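Local coordinates for protein oxalate oxidase (Hordeum vulgare, PDB 1FI2) that oxidises oxalate with molecular oxygen to carbon dioxide and hydrogen peroxide at a manganese centre, working as a secreted homohexamer in the plant cell wall, at residues Arg76-Pro81 with Glu146-Val151. Numbering follows the deposited sequence.
Sequences RVDFAP and EAYMVV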
ATOM      1  N   ARG A  76     -15.647  12.000 -18.325  1.00  5.12           N
ATOM      2  CA  ARG A  76     -15.694  12.356 -19.740  1.00  5.03           C
ATOM      3  C   ARG A  76     -15.465  13.856 -19.869  1.00  4.78           C
ATOM      4  O   ARG A  76     -15.853  14.615 -18.974  1.00  4.60           O
ATOM      5  CB  ARG A  76     -17.048  11.963 -20.332  1.00  5.84           C
ATOM      6  CG  ARG A  76     -17.342  12.569 -21.693  1.00  6.12           C
ATOM      7  CD  ARG A  76     -18.707  12.129 -22.218  1.00  7.11           C
ATOM      8  NE  ARG A  76     -18.970  12.754 -23.509  1.00  8.05           N
ATOM      9  CZ  ARG A  76     -19.615  12.221 -24.536  1.00  8.60           C
ATOM     10  NH1 ARG A  76     -20.105  10.991 -24.475  1.00  9.26           N
ATOM     11  NH2 ARG A  76     -19.763  12.929 -25.650  1.00  9.14           N
ATOM     12  N   VAL A  77     -14.685  14.290 -20.861  1.00  3.99           N
ATOM     13  CA  VAL A  77     -14.486  15.722 -21.077  1.00  4.52           C
ATOM     14  C   VAL A  77     -14.807  16.053 -22.537  1.00  4.48           C
ATOM     15  O   VAL A  77     -14.293  15.411 -23.452  1.00  4.11           O
ATOM     16  CB  VAL A  77     -13.079  16.237 -20.739  1.00  4.04           C
ATOM     17  CG1 VAL A  77     -13.035  17.760 -20.800  1.00  4.58           C
ATOM     18  CG2 VAL A  77     -12.602  15.788 -19.362  1.00  4.21           C
ATOM     19  N   ASP A  78     -15.696  17.021 -22.735  1.00  4.94           N
ATOM     20  CA  ASP A  78     -16.086  17.475 -24.067  1.00  5.45           C
ATOM     21  C   ASP A  78     -15.515  18.868 -24.312  1.00  5.44           C
ATOM     22  O   ASP A  78     -15.407  19.664 -23.381  1.00  5.73           O
ATOM     23  CB  ASP A  78     -17.606  17.502 -24.231  1.00  5.80           C
ATOM     24  CG  ASP A  78     -18.210  16.111 -24.213  1.00  6.21           C
ATOM     25  OD1 ASP A  78     -18.176  15.440 -25.265  1.00  7.07           O
ATOM     26  OD2 ASP A  78     -18.707  15.695 -23.150  1.00  6.59           O
ATOM     27  N   PHE A  79     -15.073  19.140 -25.541  1.00  5.43           N
ATOM     28  CA  PHE A  79     -14.418  20.394 -25.860  1.00  6.04           C
ATOM     29  C   PHE A  79     -14.954  21.100 -27.105  1.00  6.64           C
ATOM     30  O   PHE A  79     -14.924  20.529 -28.196  1.00  7.27           O
ATOM     31  CB  PHE A  79     -12.928  20.158 -26.136  1.00  5.39           C
ATOM     32  CG  PHE A  79     -12.059  19.473 -25.137  1.00  4.88           C
ATOM     33  CD1 PHE A  79     -11.186  20.201 -24.335  1.00  4.67           C
ATOM     34  CD2 PHE A  79     -12.082  18.093 -24.998  1.00  4.83           C
ATOM     35  CE1 PHE A  79     -10.376  19.561 -23.417  1.00  4.52           C
ATOM     36  CE2 PHE A  79     -11.281  17.450 -24.077  1.00  5.15           C
ATOM     37  CZ  PHE A  79     -10.423  18.189 -23.285  1.00  5.00           C
ATOM     38  N   ALA A  80     -15.307  22.375 -26.961  1.00  7.25           N
ATOM     39  CA  ALA A  80     -15.677  23.181 -28.133  1.00  7.99           C
ATOM     40  C   ALA A  80     -14.373  23.489 -28.865  1.00  7.99           C
ATOM     41  O   ALA A  80     -13.304  23.369 -28.262  1.00  8.01           O
ATOM     42  CB  ALA A  80     -16.337  24.474 -27.682  1.00  7.92           C
ATOM     43  N   PRO A  81     -14.437  23.844 -30.137  1.00  8.27           N
ATOM     44  CA  PRO A  81     -13.244  24.199 -30.892  1.00  8.45           C
ATOM     45  C   PRO A  81     -12.474  25.317 -30.205  1.00  8.06           C
ATOM     46  O   PRO A  81     -13.025  26.373 -29.888  1.00  8.71           O
ATOM     47  CB  PRO A  81     -13.771  24.615 -32.254  1.00  8.77           C
ATOM     48  CG  PRO A  81     -15.177  24.146 -32.334  1.00  8.90           C
ATOM     49  CD  PRO A  81     -15.680  23.998 -30.924  1.00  8.71           C
ATOM     50  N   GLU A 146     -16.002  19.620 -32.509  1.00 13.49           N
ATOM     51  CA  GLU A 146     -16.064  19.352 -31.071  1.00 13.50           C
ATOM     52  C   GLU A 146     -15.264  18.081 -30.793  1.00 12.24           C
ATOM     53  O   GLU A 146     -15.336  17.138 -31.588  1.00 12.41           O
ATOM     54  CB  GLU A 146     -17.522  19.174 -30.677  1.00 15.11           C
ATOM     55  CG  GLU A 146     -17.791  18.851 -29.219  1.00 17.43           C
ATOM     56  CD  GLU A 146     -19.266  18.543 -29.011  1.00 18.65           C
ATOM     57  OE1 GLU A 146     -19.839  17.832 -29.865  1.00 19.98           O
ATOM     58  OE2 GLU A 146     -19.833  19.010 -28.006  1.00 19.41           O
ATOM     59  N   ALA A 147     -14.498  18.050 -29.710  1.00 10.45           N
ATOM     60  CA  ALA A 147     -13.709  16.861 -29.396  1.00  9.30           C
ATOM     61  C   ALA A 147     -14.152  16.268 -28.062  1.00  8.57           C
ATOM     62  O   ALA A 147     -14.781  16.976 -27.273  1.00  8.37           O
ATOM     63  CB  ALA A 147     -12.227  17.197 -29.351  1.00  9.12           C
ATOM     64  N   TYR A 148     -13.876  14.980 -27.850  1.00  8.44           N
ATOM     65  CA  TYR A 148     -14.207  14.406 -26.541  1.00  8.51           C
ATOM     66  C   TYR A 148     -13.280  13.240 -26.220  1.00  7.29           C
ATOM     67  O   TYR A 148     -12.743  12.577 -27.105  1.00  6.72           O
ATOM     68  CB  TYR A 148     -15.671  14.065 -26.412  1.00 10.91           C
ATOM     69  CG  TYR A 148     -16.226  12.710 -26.738  1.00 12.72           C
ATOM     70  CD1 TYR A 148     -16.248  11.692 -25.788  1.00 13.60           C
ATOM     71  CD2 TYR A 148     -16.771  12.432 -27.985  1.00 13.67           C
ATOM     72  CE1 TYR A 148     -16.774  10.444 -26.078  1.00 14.22           C
ATOM     73  CE2 TYR A 148     -17.297  11.191 -28.293  1.00 14.36           C
ATOM     74  CZ  TYR A 148     -17.298  10.203 -27.332  1.00 14.69           C
ATOM     75  OH  TYR A 148     -17.818   8.963 -27.633  1.00 15.55           O
ATOM     76  N   MET A 149     -13.042  13.062 -24.924  1.00  5.59           N
ATOM     77  CA  MET A 149     -12.202  11.988 -24.420  1.00  5.05           C
ATOM     78  C   MET A 149     -12.846  11.369 -23.181  1.00  4.64           C
ATOM     79  O   MET A 149     -13.681  11.995 -22.528  1.00  4.85           O
ATOM     80  CB  MET A 149     -10.814  12.513 -24.039  1.00  4.53           C
ATOM     81  CG  MET A 149     -10.838  13.585 -22.968  1.00  4.25           C
ATOM     82  SD  MET A 149      -9.222  14.245 -22.541  1.00  3.73           S
ATOM     83  CE  MET A 149      -9.594  15.088 -20.998  1.00  4.46           C
ATOM     84  N   VAL A 150     -12.533  10.114 -22.911  1.00  4.70           N
ATOM     85  CA  VAL A 150     -12.961   9.412 -21.706  1.00  4.78           C
ATOM     86  C   VAL A 150     -11.697   8.914 -21.003  1.00  4.80           C
ATOM     87  O   VAL A 150     -10.857   8.293 -21.661  1.00  5.00           O
ATOM     88  CB  VAL A 150     -13.903   8.238 -22.003  1.00  4.96           C
ATOM     89  CG1 VAL A 150     -14.235   7.480 -20.722  1.00  5.42           C
ATOM     90  CG2 VAL A 150     -15.197   8.691 -22.671  1.00  5.39           C
ATOM     91  N   VAL A 151     -11.530   9.243 -19.725  1.00  4.98           N
ATOM     92  CA  VAL A 151     -10.344   8.845 -18.982  1.00  4.83           C
ATOM     93  C   VAL A 151     -10.704   8.019 -17.748  1.00  5.01           C
ATOM     94  O   VAL A 151     -11.816   8.094 -17.225  1.00  5.00           O
ATOM     95  CB  VAL A 151      -9.490  10.050 -18.547  1.00  5.11           C
ATOM     96  CG1 VAL A 151      -9.210  11.024 -19.686  1.00  5.31           C
ATOM     97  CG2 VAL A 151     -10.133  10.799 -17.386  1.00  5.10           C
TER
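The guanidinium of R76 lies flat over one face of the Y148 ring, the two planes only 4° apart and CZ 3.9 Å from the ring centroid, a cation-pi stack. At the guanidinium's edge sits the carboxylate of D78, gripped side-on: NE reaches OD2 at 3.0 Å, and NH2 meets the syn lone pair of OD1, also at 3.0 Å. This salt bridge fixes the rotation of the guanidinium, whose positive charge suits the pi cloud of the tyrosine. An arginine fits because its chain runs extended (chi2 180°, chi3 179°), carrying the charge past its own cross-strand neighbour V150 to Y148. An alanine here would probably leave that ring face without its cover and D78 without its charged mate, though OD2 would keep the backbone N of G46. NH1 is bonded to the carbonyl of L42, and M100 of the second subunit packs on Y148.

On the other side of the sheet, the F79 ring receives M149 at its rim, a Met-aromatic contact with SD 5.3 Å from the centroid, while the carbonyl of A147 also lies at its edge. The M149 side chain, extended beyond CG, sets CE tightly against V77 CG2 (3.5 Å). A147 brings only a methyl, its CB 4.4 Å from F79 CB, and L104 packs on F79, A147 and M149 alike.

Four backbone hydrogen bonds, N to O in both directions between V77 and M149 and between F79 and A147, join the strands; F79 N to A147 O is the shortest at 2.8 Å. This is an antiparallel pair within one sheet of the cupin beta-jellyroll, its apolar face turned inward near the oxalate-binding N75 and N85, with the side chain of M149 about 6 Å from the bound manganese.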